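Surface presentation of antigens protein SpaK (Salmonella typhimurium, PDB 2FM8) acts as a type III secretion chaperone that stores invasion effectors such as SipA, SopA, SopE and SopE2 in the bacterial cytoplasm, ready for secretion. Local coordinates at residues A7-S12 with D107-G112; H30-L35 with C44-D49; F38-I43 with N124-F129; D51-A56 with K101-P106; W55-A60 with N95-L100. All coordinates share one frame; numbering follows the deposited sequence.

Contact 1. Residues A7-S12 with D107-G112; sequences AELVRS and DFLSDG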
# COMPACT_ATOMS: atom_id res chain seq x y z
N ALA A 7 -31.81 -7.02 12.87
CA ALA A 7 -31.86 -7.82 14.09
C ALA A 7 -32.55 -9.16 13.82
O ALA A 7 -32.07 -10.21 14.25
CB ALA A 7 -32.57 -7.06 15.23
N GLU A 8 -33.66 -9.15 13.09
CA GLU A 8 -34.38 -10.40 12.88
C GLU A 8 -33.65 -11.32 11.92
O GLU A 8 -33.67 -12.55 12.09
CB GLU A 8 -35.83 -10.18 12.45
CG GLU A 8 -36.79 -9.84 13.62
CD GLU A 8 -36.53 -10.63 14.95
OE1 GLU A 8 -36.49 -11.89 14.94
OE2 GLU A 8 -36.37 -9.95 16.01
N LEU A 9 -32.96 -10.71 10.95
CA LEU A 9 -32.09 -11.47 10.07
C LEU A 9 -30.95 -12.16 10.83
O LEU A 9 -30.69 -13.35 10.63
CB LEU A 9 -31.52 -10.56 8.97
CG LEU A 9 -31.08 -11.29 7.70
CD1 LEU A 9 -32.24 -12.08 7.10
CD2 LEU A 9 -30.50 -10.30 6.69
N VAL A 10 -30.27 -11.39 11.69
CA VAL A 10 -29.16 -11.89 12.49
C VAL A 10 -29.64 -13.01 13.43
O VAL A 10 -29.03 -14.07 13.53
CB VAL A 10 -28.51 -10.74 13.29
CG1 VAL A 10 -27.58 -11.26 14.37
CG2 VAL A 10 -27.73 -9.81 12.33
N ARG A 11 -30.77 -12.77 14.11
CA ARG A 11 -31.32 -13.73 15.06
C ARG A 11 -31.61 -15.07 14.33
O ARG A 11 -31.25 -16.17 14.79
CB ARG A 11 -32.56 -13.12 15.74
CG ARG A 11 -33.24 -14.01 16.71
CD ARG A 11 -34.40 -13.31 17.54
NE ARG A 11 -33.86 -12.67 18.76
CZ ARG A 11 -33.65 -11.35 18.92
NH1 ARG A 11 -33.95 -10.46 17.97
NH2 ARG A 11 -33.13 -10.92 20.08
N SER A 12 -32.19 -14.96 13.16
CA SER A 12 -32.53 -16.12 12.37
C SER A 12 -31.31 -16.88 11.86
O SER A 12 -31.28 -18.11 11.92
CB SER A 12 -33.38 -15.69 11.20
OG SER A 12 -33.89 -16.83 10.57
N ASP A 107 -28.63 -11.00 -2.53
CA ASP A 107 -28.91 -12.44 -2.63
C ASP A 107 -28.72 -13.14 -1.30
O ASP A 107 -29.32 -14.18 -1.07
CB ASP A 107 -27.95 -13.13 -3.60
CG ASP A 107 -28.25 -12.82 -5.05
OD1 ASP A 107 -29.27 -12.16 -5.35
OD2 ASP A 107 -27.46 -13.23 -5.88
N PHE A 108 -27.85 -12.62 -0.44
CA PHE A 108 -27.63 -13.24 0.88
C PHE A 108 -28.37 -12.57 2.01
O PHE A 108 -28.09 -12.79 3.18
CB PHE A 108 -26.12 -13.31 1.14
CG PHE A 108 -25.44 -14.31 0.27
CD1 PHE A 108 -25.31 -15.62 0.68
CD2 PHE A 108 -25.01 -13.95 -1.01
CE1 PHE A 108 -24.71 -16.56 -0.15
CE2 PHE A 108 -24.41 -14.88 -1.86
CZ PHE A 108 -24.25 -16.18 -1.43
N LEU A 109 -29.39 -11.79 1.65
CA LEU A 109 -30.17 -11.05 2.64
C LEU A 109 -31.64 -11.49 2.66
O LEU A 109 -32.41 -10.91 3.40
CB LEU A 109 -30.08 -9.53 2.38
CG LEU A 109 -28.66 -8.94 2.46
CD1 LEU A 109 -28.58 -7.52 1.95
CD2 LEU A 109 -28.18 -9.01 3.91
N SER A 110 -31.99 -12.50 1.86
CA SER A 110 -33.38 -12.90 1.62
C SER A 110 -34.01 -13.69 2.76
O SER A 110 -35.20 -13.61 2.99
CB SER A 110 -33.46 -13.76 0.36
OG SER A 110 -32.77 -14.99 0.59
N ASP A 111 -33.19 -14.45 3.49
CA ASP A 111 -33.66 -15.24 4.61
C ASP A 111 -32.47 -15.56 5.51
O ASP A 111 -31.31 -15.22 5.17
CB ASP A 111 -34.36 -16.52 4.10
CG ASP A 111 -33.51 -17.30 3.15
OD1 ASP A 111 -32.59 -18.01 3.61
OD2 ASP A 111 -33.71 -17.17 1.91
N GLY A 112 -32.76 -16.19 6.64
CA GLY A 112 -31.76 -16.52 7.64
C GLY A 112 -30.76 -17.57 7.20
O GLY A 112 -29.60 -17.52 7.60
O HOH W 1 -35.37 -15.89 7.84
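Leu9 and Leu109 meet where the N-terminal helix 6-17 of this mixed helix-and-sheet (alpha+beta) chaperone fold lies against the turn that leads from the sheet into helix 112-132. Leu9 has the largest share of the contact, and its two methyl tips do the touching. Its CB and CG only carry the branch across: chi1 of -156° puts CG anti to the backbone N, and chi2 of 57° then sets the methyls. One prong, CD1, rests on the peptide between Asp111 and Gly112, 3.8 Å from Asp111 O. The other, CD2, touches Leu109 CD2 at 3.8 Å, the two leucines crossing at about a right angle. Phe115 of helix 112-132 packs on both of them.

The turn is itself well tied. Asp111 is the N-cap of helix 112-132, its OD1 accepting a hydrogen bond from Lys114 N, while Ser110 OG gives a 2.7 Å hydrogen bond to Asp111 OD2 from well above the carboxylate plane. Just past the cap, Gly112 has no side chain, and Ser12 comes in close, its OG 3.6 Å from Gly112 CA. Polar linkage between the segments passes through one water, which accepts from Gly112 N at 2.9 Å and donates to Ser12 OG at 3.2 Å.

Contact 2. Residues H30-L35 with C44-D49; sequences HSTIVL and CISVKD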
# COMPACT_ATOMS: atom_id res chain seq x y z
N HIS A 30 -31.15 -0.48 16.13
CA HIS A 30 -30.60 -0.08 14.84
C HIS A 30 -29.25 0.62 14.99
O HIS A 30 -28.95 1.59 14.29
CB HIS A 30 -31.58 0.81 14.07
CG HIS A 30 -32.93 0.19 13.89
ND1 HIS A 30 -34.06 0.65 14.54
CD2 HIS A 30 -33.34 -0.86 13.14
CE1 HIS A 30 -35.10 -0.09 14.20
NE2 HIS A 30 -34.69 -1.01 13.35
N SER A 31 -28.44 0.14 15.93
CA SER A 31 -27.01 0.43 15.96
C SER A 31 -26.31 -0.81 15.40
O SER A 31 -26.94 -1.78 14.98
CB SER A 31 -26.50 0.68 17.40
OG SER A 31 -27.51 1.13 18.26
N THR A 32 -25.00 -0.79 15.45
CA THR A 32 -24.22 -1.94 15.09
C THR A 32 -24.47 -3.10 16.05
O THR A 32 -24.46 -2.91 17.26
CB THR A 32 -22.78 -1.54 15.07
OG1 THR A 32 -22.66 -0.45 14.15
CG2 THR A 32 -21.89 -2.67 14.65
N ILE A 33 -24.73 -4.27 15.47
CA ILE A 33 -24.79 -5.54 16.19
C ILE A 33 -23.38 -6.11 16.25
O ILE A 33 -22.65 -6.07 15.25
CB ILE A 33 -25.72 -6.52 15.48
CG1 ILE A 33 -27.14 -5.98 15.50
CG2 ILE A 33 -25.70 -7.89 16.14
CD1 ILE A 33 -28.08 -6.74 14.64
N VAL A 34 -22.99 -6.59 17.42
CA VAL A 34 -21.64 -7.09 17.65
C VAL A 34 -21.73 -8.55 18.13
O VAL A 34 -22.45 -8.83 19.09
CB VAL A 34 -20.87 -6.23 18.67
CG1 VAL A 34 -19.45 -6.78 18.86
CG2 VAL A 34 -20.80 -4.80 18.20
N LEU A 35 -21.01 -9.43 17.45
CA LEU A 35 -20.79 -10.83 17.88
C LEU A 35 -19.40 -10.98 18.49
O LEU A 35 -18.40 -10.90 17.76
CB LEU A 35 -20.89 -11.79 16.69
CG LEU A 35 -22.02 -11.61 15.67
CD1 LEU A 35 -21.98 -12.75 14.70
CD2 LEU A 35 -23.35 -11.54 16.33
N CYS A 44 -18.87 -7.25 13.55
CA CYS A 44 -19.86 -6.19 13.55
C CYS A 44 -20.74 -6.32 12.32
O CYS A 44 -20.27 -6.62 11.22
CB CYS A 44 -19.23 -4.81 13.59
SG CYS A 44 -18.11 -4.54 14.98
N ILE A 45 -22.03 -6.08 12.53
CA ILE A 45 -23.00 -6.07 11.47
C ILE A 45 -23.74 -4.74 11.49
O ILE A 45 -24.26 -4.33 12.54
CB ILE A 45 -24.01 -7.20 11.59
CG1 ILE A 45 -23.28 -8.54 11.73
CG2 ILE A 45 -24.95 -7.17 10.35
CD1 ILE A 45 -23.96 -9.53 12.53
N SER A 46 -23.77 -4.06 10.36
CA SER A 46 -24.50 -2.81 10.29
C SER A 46 -25.12 -2.49 8.95
O SER A 46 -24.63 -2.91 7.91
CB SER A 46 -23.60 -1.65 10.66
OG SER A 46 -24.45 -0.64 11.15
N VAL A 47 -26.23 -1.74 9.02
CA VAL A 47 -26.91 -1.18 7.85
C VAL A 47 -26.52 0.29 7.69
O VAL A 47 -26.66 1.11 8.60
CB VAL A 47 -28.43 -1.30 7.96
CG1 VAL A 47 -29.12 -0.76 6.70
CG2 VAL A 47 -28.80 -2.75 8.20
N LYS A 48 -26.03 0.61 6.51
CA LYS A 48 -25.52 1.92 6.24
C LYS A 48 -26.17 2.32 4.94
O LYS A 48 -25.83 1.79 3.89
CB LYS A 48 -24.00 1.88 6.15
CG LYS A 48 -23.29 3.20 6.43
CD LYS A 48 -21.77 2.97 6.53
CE LYS A 48 -20.95 4.28 6.47
NZ LYS A 48 -19.71 4.14 5.60
N ASP A 49 -27.17 3.20 5.05
CA ASP A 49 -27.99 3.65 3.93
C ASP A 49 -28.26 2.54 2.91
O ASP A 49 -27.74 2.55 1.77
CB ASP A 49 -27.41 4.94 3.30
CG ASP A 49 -28.17 6.22 3.76
OD1 ASP A 49 -29.32 6.11 4.28
OD2 ASP A 49 -27.61 7.33 3.57
O HOH W 2 -26.99 -0.81 12.19
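The flat groups here are the peptides of Ile33 and Ile45, which meet as an antiparallel hydrogen-bonded pair. Ile33 N donates a hydrogen bond to Ile45 O at 3.0 Å, and Ile45 N donates one to Ile33 O at 2.8 Å; each donor lies in the plane of the carbonyl it meets. CA-H groups flank the same oxygens, with Cys44 CA 3.3 Å from Ile33 O.

On one face of this two-strand ribbon the isoleucines sit together, Ile33 CB to Ile45 CB at 4.3 Å, and Ile45 CD1 comes within 4.2 Å of Leu35 CG; Val10 of helix 6-17 closes over both isoleucines. The other face carries the non-hydrogen-bonded pair Val34 and Cys44. Near it Thr32 CG2, anti to the backbone N, reaches 3.6 Å from Cys44 CB, and Trp55 packs on Thr32 and Cys44.

At the open end of the hairpin, Ser46 OG binds a water 2.7 Å away that also donates weakly to Ser31 O. Thr32 OG1 hydrogen-bonds the backbone of another protein's chain, whose strand pairs antiparallel with 32-35. The chemistry thus implies two jobs for strand 32-37: backbone pairing within the hairpin, and sheet extension across an interface, consistent with effector binding.

Contact 3. Residues F38-I43 with N124-F129; sequences FALPSI and NYLEVF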
# COMPACT_ATOMS: atom_id res chain seq x y z
N PHE A 38 -14.75 -16.29 20.94
CA PHE A 38 -13.85 -16.96 21.85
C PHE A 38 -12.36 -16.52 21.72
O PHE A 38 -11.75 -16.11 22.71
CB PHE A 38 -14.03 -18.48 21.66
CG PHE A 38 -13.15 -19.32 22.52
CD1 PHE A 38 -13.50 -19.59 23.83
CD2 PHE A 38 -11.98 -19.85 22.02
CE1 PHE A 38 -12.71 -20.38 24.64
CE2 PHE A 38 -11.15 -20.63 22.83
CZ PHE A 38 -11.52 -20.91 24.13
N ALA A 39 -11.79 -16.55 20.52
CA ALA A 39 -10.36 -16.17 20.39
C ALA A 39 -10.10 -15.30 19.19
O ALA A 39 -8.98 -15.22 18.76
CB ALA A 39 -9.47 -17.44 20.28
N LEU A 40 -11.15 -14.66 18.67
CA LEU A 40 -11.09 -13.89 17.45
C LEU A 40 -11.65 -12.48 17.67
O LEU A 40 -12.45 -12.24 18.59
CB LEU A 40 -11.90 -14.56 16.36
CG LEU A 40 -11.36 -15.89 15.85
CD1 LEU A 40 -12.38 -16.54 14.92
CD2 LEU A 40 -10.03 -15.69 15.14
N PRO A 41 -11.27 -11.56 16.79
CA PRO A 41 -11.89 -10.25 16.85
C PRO A 41 -13.42 -10.37 16.72
O PRO A 41 -13.91 -11.26 16.03
CB PRO A 41 -11.30 -9.53 15.64
CG PRO A 41 -10.02 -10.26 15.35
CD PRO A 41 -10.31 -11.67 15.69
N SER A 42 -14.13 -9.47 17.38
CA SER A 42 -15.56 -9.38 17.23
C SER A 42 -16.03 -9.03 15.80
O SER A 42 -15.40 -8.27 15.07
CB SER A 42 -16.13 -8.40 18.26
OG SER A 42 -15.74 -8.80 19.57
N ILE A 43 -17.15 -9.64 15.41
CA ILE A 43 -17.81 -9.36 14.14
C ILE A 43 -18.92 -8.32 14.34
O ILE A 43 -19.80 -8.47 15.23
CB ILE A 43 -18.36 -10.65 13.55
CG1 ILE A 43 -17.21 -11.63 13.32
CG2 ILE A 43 -19.21 -10.36 12.28
CD1 ILE A 43 -17.63 -13.02 12.82
N ASN A 124 -15.06 -17.75 8.72
CA ASN A 124 -13.97 -18.48 8.13
C ASN A 124 -12.84 -17.53 7.66
O ASN A 124 -11.66 -17.73 7.96
CB ASN A 124 -14.46 -19.25 6.89
CG ASN A 124 -15.15 -20.54 7.21
OD1 ASN A 124 -15.10 -21.06 8.32
ND2 ASN A 124 -15.81 -21.08 6.20
N TYR A 125 -13.22 -16.49 6.93
CA TYR A 125 -12.20 -15.53 6.46
C TYR A 125 -11.59 -14.74 7.59
O TYR A 125 -10.42 -14.42 7.55
CB TYR A 125 -12.76 -14.56 5.43
CG TYR A 125 -13.11 -15.20 4.13
CD1 TYR A 125 -12.14 -15.63 3.23
CD2 TYR A 125 -14.44 -15.34 3.78
CE1 TYR A 125 -12.53 -16.19 1.98
CE2 TYR A 125 -14.82 -15.89 2.59
CZ TYR A 125 -13.89 -16.33 1.71
OH TYR A 125 -14.40 -16.87 0.54
N LEU A 126 -12.38 -14.40 8.59
CA LEU A 126 -11.82 -13.74 9.76
C LEU A 126 -10.69 -14.57 10.39
O LEU A 126 -9.67 -14.03 10.75
CB LEU A 126 -12.90 -13.40 10.79
CG LEU A 126 -12.35 -12.79 12.09
CD1 LEU A 126 -11.70 -11.42 11.83
CD2 LEU A 126 -13.43 -12.62 13.11
N GLU A 127 -10.90 -15.88 10.55
CA GLU A 127 -9.85 -16.76 11.06
C GLU A 127 -8.60 -16.68 10.21
O GLU A 127 -7.50 -16.52 10.73
CB GLU A 127 -10.31 -18.23 11.09
CG GLU A 127 -10.68 -18.67 12.43
CD GLU A 127 -11.14 -20.13 12.51
OE1 GLU A 127 -10.60 -20.84 13.39
OE2 GLU A 127 -12.02 -20.55 11.73
N VAL A 128 -8.79 -16.80 8.91
CA VAL A 128 -7.67 -16.82 7.99
C VAL A 128 -6.92 -15.49 7.93
O VAL A 128 -5.69 -15.45 8.01
CB VAL A 128 -8.20 -17.33 6.61
CG1 VAL A 128 -7.37 -16.92 5.51
CG2 VAL A 128 -8.34 -18.87 6.67
N PHE A 129 -7.65 -14.39 7.77
CA PHE A 129 -6.99 -13.08 7.71
C PHE A 129 -6.30 -12.75 9.05
O PHE A 129 -5.19 -12.30 9.06
CB PHE A 129 -7.98 -11.96 7.36
CG PHE A 129 -8.25 -11.81 5.89
CD1 PHE A 129 -7.57 -10.87 5.16
CD2 PHE A 129 -9.22 -12.56 5.26
CE1 PHE A 129 -7.80 -10.72 3.78
CE2 PHE A 129 -9.47 -12.43 3.90
CZ PHE A 129 -8.76 -11.51 3.16
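Leu126 of helix 112-132 plugs into the loop that joins the hairpin strands 32-37 and 43-48, so this contact lays the long C-terminal helix against the turn of the beta hairpin. The tight part centres on one side chain. The CB of Leu126 points toward the loop, and chi1 of 176° sets CG anti to the backbone N; CD2 comes to 3.3 Å from Pro41 O and 3.9 Å from Ile43 CG1. Ile43 slides past it in the opposite direction. The second methyl, CD1, lies 4.1 Å from Pro41 CG, the two side chains meeting at a slant. Leu37 and Leu58 also pack on Leu126 and help bury it.

The solvent side lies one residue on, where Leu40 and Glu127 are both partly exposed. There the aliphatic stem of the glutamate does the touching, while its OE1 makes a long, weak ion pair with Arg131. Leu40 also reaches Tyr123 and Ser130 on the same helix. The meeting at this margin is Leu40 CD1 against Glu127 CG, at 3.7 Å.

Contact 4. Residues D51-A56 with K101-P106; sequences DVWIWA and KALVHP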
# COMPACT_ATOMS: atom_id res chain seq x y z
N ASP A 51 -27.19 -0.43 2.64
CA ASP A 51 -26.14 -1.41 2.44
C ASP A 51 -25.96 -2.16 3.75
O ASP A 51 -25.86 -1.55 4.80
CB ASP A 51 -24.80 -0.75 2.10
CG ASP A 51 -24.81 0.01 0.78
OD1 ASP A 51 -25.32 -0.53 -0.22
OD2 ASP A 51 -24.26 1.12 0.73
N VAL A 52 -25.91 -3.49 3.69
CA VAL A 52 -25.54 -4.28 4.85
C VAL A 52 -24.04 -4.62 4.83
O VAL A 52 -23.54 -5.22 3.88
CB VAL A 52 -26.37 -5.54 4.95
CG1 VAL A 52 -25.91 -6.37 6.14
CG2 VAL A 52 -27.85 -5.16 5.12
N TRP A 53 -23.35 -4.21 5.88
CA TRP A 53 -21.94 -4.49 6.05
C TRP A 53 -21.65 -5.46 7.21
O TRP A 53 -22.20 -5.33 8.31
CB TRP A 53 -21.19 -3.19 6.34
CG TRP A 53 -21.08 -2.23 5.20
CD1 TRP A 53 -21.95 -1.25 4.90
CD2 TRP A 53 -20.01 -2.13 4.25
NE1 TRP A 53 -21.52 -0.55 3.83
CE2 TRP A 53 -20.32 -1.06 3.41
CE3 TRP A 53 -18.82 -2.83 4.05
CZ2 TRP A 53 -19.49 -0.67 2.35
CZ3 TRP A 53 -17.99 -2.46 2.98
CH2 TRP A 53 -18.32 -1.39 2.16
N ILE A 54 -20.75 -6.40 6.96
CA ILE A 54 -20.17 -7.23 8.03
C ILE A 54 -18.70 -6.86 8.08
O ILE A 54 -18.05 -6.80 7.02
CB ILE A 54 -20.32 -8.74 7.71
CG1 ILE A 54 -21.79 -9.13 7.56
CG2 ILE A 54 -19.67 -9.63 8.80
CD1 ILE A 54 -21.95 -10.51 6.87
N TRP A 55 -18.17 -6.59 9.26
CA TRP A 55 -16.76 -6.25 9.34
C TRP A 55 -16.15 -6.61 10.68
O TRP A 55 -16.85 -6.95 11.62
CB TRP A 55 -16.52 -4.79 9.01
CG TRP A 55 -16.73 -3.81 10.12
CD1 TRP A 55 -15.76 -3.29 10.97
CD2 TRP A 55 -17.95 -3.21 10.50
NE1 TRP A 55 -16.32 -2.40 11.84
CE2 TRP A 55 -17.67 -2.34 11.59
CE3 TRP A 55 -19.25 -3.31 10.03
CZ2 TRP A 55 -18.64 -1.58 12.20
CZ3 TRP A 55 -20.22 -2.57 10.63
CH2 TRP A 55 -19.92 -1.70 11.71
N ALA A 56 -14.83 -6.57 10.72
CA ALA A 56 -14.05 -6.82 11.93
C ALA A 56 -12.74 -6.05 11.84
O ALA A 56 -12.09 -6.04 10.80
CB ALA A 56 -13.77 -8.30 12.08
N LYS A 101 -13.85 -6.28 5.63
CA LYS A 101 -15.23 -5.80 5.42
C LYS A 101 -15.87 -6.55 4.27
O LYS A 101 -15.23 -6.76 3.23
CB LYS A 101 -15.26 -4.31 5.03
CG LYS A 101 -14.46 -3.37 5.86
CD LYS A 101 -14.76 -1.89 5.48
CE LYS A 101 -14.22 -1.43 4.13
NZ LYS A 101 -14.51 0.08 3.81
N ALA A 102 -17.14 -6.89 4.44
CA ALA A 102 -17.96 -7.46 3.39
C ALA A 102 -19.18 -6.57 3.18
O ALA A 102 -19.96 -6.34 4.12
CB ALA A 102 -18.40 -8.85 3.79
N LEU A 103 -19.31 -6.02 1.98
CA LEU A 103 -20.54 -5.38 1.57
C LEU A 103 -21.38 -6.52 1.05
O LEU A 103 -21.15 -7.02 -0.02
CB LEU A 103 -20.27 -4.35 0.45
CG LEU A 103 -21.50 -3.68 -0.17
CD1 LEU A 103 -22.28 -2.96 0.89
CD2 LEU A 103 -21.09 -2.72 -1.27
N VAL A 104 -22.36 -6.92 1.84
CA VAL A 104 -23.11 -8.14 1.55
C VAL A 104 -24.02 -8.00 0.32
O VAL A 104 -24.80 -7.05 0.22
CB VAL A 104 -23.98 -8.55 2.72
CG1 VAL A 104 -24.65 -9.88 2.43
CG2 VAL A 104 -23.15 -8.64 4.02
N HIS A 105 -23.95 -8.98 -0.57
CA HIS A 105 -24.80 -8.98 -1.74
C HIS A 105 -26.25 -9.26 -1.29
O HIS A 105 -26.45 -10.08 -0.43
CB HIS A 105 -24.32 -10.05 -2.73
CG HIS A 105 -24.97 -9.96 -4.08
ND1 HIS A 105 -26.30 -10.27 -4.29
CD2 HIS A 105 -24.49 -9.55 -5.28
CE1 HIS A 105 -26.60 -10.08 -5.56
NE2 HIS A 105 -25.52 -9.64 -6.19
N PRO A 106 -27.25 -8.53 -1.84
CA PRO A 106 -28.65 -8.78 -1.46
C PRO A 106 -29.18 -10.22 -1.61
O PRO A 106 -30.08 -10.60 -0.88
CB PRO A 106 -29.44 -7.81 -2.35
CG PRO A 106 -28.48 -6.78 -2.76
CD PRO A 106 -27.13 -7.43 -2.80
O HOH W 3 -25.99 -4.97 1.23
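Leu103 lies over one face of the Trp53 indole, and the two side chains cross at a slant. Leu103 CB sits 3.9 Å from the centroid of the six-membered ring and 13° off its normal, a CH-pi contact. Its CD1 also rides above that face but is shifted toward the rim, 3.7 Å from CE2 of Trp53. The same CD1 touches Asp51 CB at 3.6 Å. Lys101 lays CB 3.9 Å from Trp53 CZ3, and a bend at chi3 keeps CE 4.1 Å from that same Trp53 CZ3. On this side of the sheet Gly86 of the second subunit packs on Trp53 and Leu103, and apolar side chains of another protein's chain pack on Trp53, Trp55 and Lys101.

Ile54 and Ala102 occupy the other face, where Phe122 of helix 112-132 packs on both. Ile54 crosses Val104 obliquely, its CD1 3.6 Å from Val104 CG2, whereas Val52 and Val104 lie side by side and point the same way.

Nearly straight backbone bonds join the strands: Ile54 and Ala102 exchange a pair, and Val104 N donates to Val52 O at 2.9 Å. Beyond this, a water links Val52 N to Val104 O. It is one of the two pairings of the central strand 51-57 in the five-stranded antiparallel sheet, with a helix-covered face and a partner-binding face, as in class I secretion chaperones.

Contact 5. Residues W55-A60 with N95-L100; sequences WAQLGA and NGELTL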
# COMPACT_ATOMS: atom_id res chain seq x y z
N TRP A 55 -18.17 -6.59 9.26
CA TRP A 55 -16.76 -6.25 9.34
C TRP A 55 -16.15 -6.61 10.68
O TRP A 55 -16.85 -6.95 11.62
CB TRP A 55 -16.52 -4.79 9.01
CG TRP A 55 -16.73 -3.81 10.12
CD1 TRP A 55 -15.76 -3.29 10.97
CD2 TRP A 55 -17.95 -3.21 10.50
NE1 TRP A 55 -16.32 -2.40 11.84
CE2 TRP A 55 -17.67 -2.34 11.59
CE3 TRP A 55 -19.25 -3.31 10.03
CZ2 TRP A 55 -18.64 -1.58 12.20
CZ3 TRP A 55 -20.22 -2.57 10.63
CH2 TRP A 55 -19.92 -1.70 11.71
N ALA A 56 -14.83 -6.57 10.72
CA ALA A 56 -14.05 -6.82 11.93
C ALA A 56 -12.74 -6.05 11.84
O ALA A 56 -12.09 -6.04 10.80
CB ALA A 56 -13.77 -8.30 12.08
N GLN A 57 -12.36 -5.43 12.94
CA GLN A 57 -10.97 -4.97 13.13
C GLN A 57 -10.05 -6.13 13.41
O GLN A 57 -10.43 -7.06 14.11
CB GLN A 57 -10.90 -3.96 14.27
CG GLN A 57 -11.60 -2.67 13.93
CD GLN A 57 -11.62 -1.73 15.11
OE1 GLN A 57 -10.93 -1.95 16.11
NE2 GLN A 57 -12.40 -0.64 15.00
N LEU A 58 -8.84 -6.09 12.86
CA LEU A 58 -8.00 -7.26 12.87
C LEU A 58 -6.88 -7.24 13.91
O LEU A 58 -6.08 -8.16 13.94
CB LEU A 58 -7.42 -7.52 11.48
CG LEU A 58 -8.44 -7.88 10.40
CD1 LEU A 58 -7.76 -7.87 9.04
CD2 LEU A 58 -9.10 -9.22 10.68
N GLY A 59 -6.86 -6.27 14.81
CA GLY A 59 -5.89 -6.31 15.91
C GLY A 59 -4.96 -5.10 15.97
O GLY A 59 -4.70 -4.45 14.95
N ALA A 60 -4.49 -4.81 17.19
CA ALA A 60 -3.68 -3.61 17.48
C ALA A 60 -2.43 -3.50 16.60
O ALA A 60 -2.01 -2.40 16.26
CB ALA A 60 -3.27 -3.60 18.96
N ASN A 95 -9.73 2.79 13.92
CA ASN A 95 -8.99 2.93 15.16
C ASN A 95 -7.55 2.43 15.10
O ASN A 95 -7.06 1.78 16.02
CB ASN A 95 -9.77 2.24 16.27
CG ASN A 95 -11.16 2.79 16.41
OD1 ASN A 95 -11.37 4.02 16.38
ND2 ASN A 95 -12.14 1.88 16.54
N GLY A 96 -6.87 2.78 14.00
CA GLY A 96 -5.47 2.37 13.77
C GLY A 96 -5.28 0.88 13.51
O GLY A 96 -4.18 0.35 13.62
N GLU A 97 -6.37 0.19 13.16
CA GLU A 97 -6.33 -1.25 12.93
C GLU A 97 -6.85 -1.58 11.55
O GLU A 97 -7.78 -0.96 11.08
CB GLU A 97 -7.18 -1.96 13.98
CG GLU A 97 -6.80 -1.64 15.42
CD GLU A 97 -7.29 -2.71 16.45
OE1 GLU A 97 -7.82 -3.79 16.05
OE2 GLU A 97 -7.07 -2.45 17.65
N LEU A 98 -6.22 -2.56 10.88
CA LEU A 98 -6.75 -3.04 9.64
C LEU A 98 -8.14 -3.66 9.83
O LEU A 98 -8.38 -4.40 10.80
CB LEU A 98 -5.82 -4.09 9.04
CG LEU A 98 -6.13 -4.49 7.60
CD1 LEU A 98 -5.85 -3.34 6.63
CD2 LEU A 98 -5.22 -5.68 7.26
N THR A 99 -9.03 -3.38 8.89
CA THR A 99 -10.41 -3.85 8.95
C THR A 99 -10.75 -4.74 7.75
O THR A 99 -10.42 -4.44 6.61
CB THR A 99 -11.35 -2.63 9.08
OG1 THR A 99 -11.06 -1.98 10.33
CG2 THR A 99 -12.78 -3.05 9.13
N LEU A 100 -11.38 -5.88 8.03
CA LEU A 100 -11.89 -6.76 6.98
C LEU A 100 -13.38 -6.48 6.85
O LEU A 100 -14.09 -6.47 7.85
CB LEU A 100 -11.68 -8.23 7.36
CG LEU A 100 -12.15 -9.26 6.32
CD1 LEU A 100 -11.27 -9.14 5.05
CD2 LEU A 100 -12.11 -10.69 6.90
O HOH W 4 -2.50 -1.68 13.52
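Glu97 meets Gly59 through its carboxylate: chi1 of -55° puts CG anti to the carbonyl carbon, and the extended chain beyond brings the acid group to the Gly59 backbone. Gly59 N then donates to Glu97 OE1 at 2.9 Å, a bent bond, 130° at the hydrogen, that reaches the oxygen from above the carboxylate plane. Trp55 CG lies between the backbone N and the carbonyl carbon (chi1 83°); the indole lies beside Thr99. The two side chains point the same way, Trp55 CD1 3.5 Å from Thr99 CG2.

Between these ends the strands pair regularly. Ala56 and Leu100 exchange two backbone hydrogen bonds, and Leu58 N adds one to Leu98 O at 2.7 Å. Gln57 and Thr99 form the next, non-hydrogen-bonded pair, with Gln57 CG 3.7 Å from Thr99 OG1. Leu58 and Leu98 also run side by side, Leu58 CD1 to Leu98 CD2 at 3.8 Å, and Leu133 packs against both. Met78 of the second subunit touches Leu98.

Where the strands part, a water donates to both Ala60 O and Gly96 O, and Ser62 OG hydrogen-bonds Gly59 O and Leu98 N. The chemistry therefore changes along the contact. Apolar leucines and regular backbone bonds hold the buried strands; at the exposed end a carboxylate takes a backbone N-H, an interaction that would probably favour its charged form, and water and a serine hydroxyl hold backbone groups.

Contacts 2, 4 and 5 belong to one antiparallel sheet. Contacts 4 and 5 hold the same two strands, 51-57 and 97-103, at different points, and contact 2 adds the neighbouring hairpin through backbone bonds from Ser46 to Trp53 and Cys44 to Trp55. Contact 4 is the most central, its centre about 6 Å from the centre of the chain, whereas contact 5 runs out into an exposed, water-bridged loop. Contacts 1 and 3 set helices 6-17 and 112-132 against loops flanking the sheet, on opposite sides of the centre, and both rely on leucine methyls where the strand contacts rely on backbone bonds. Val10 and Leu109 tie contact 1 to contacts 2 and 4; Leu126 ties contact 3 to contacts 4 and 5.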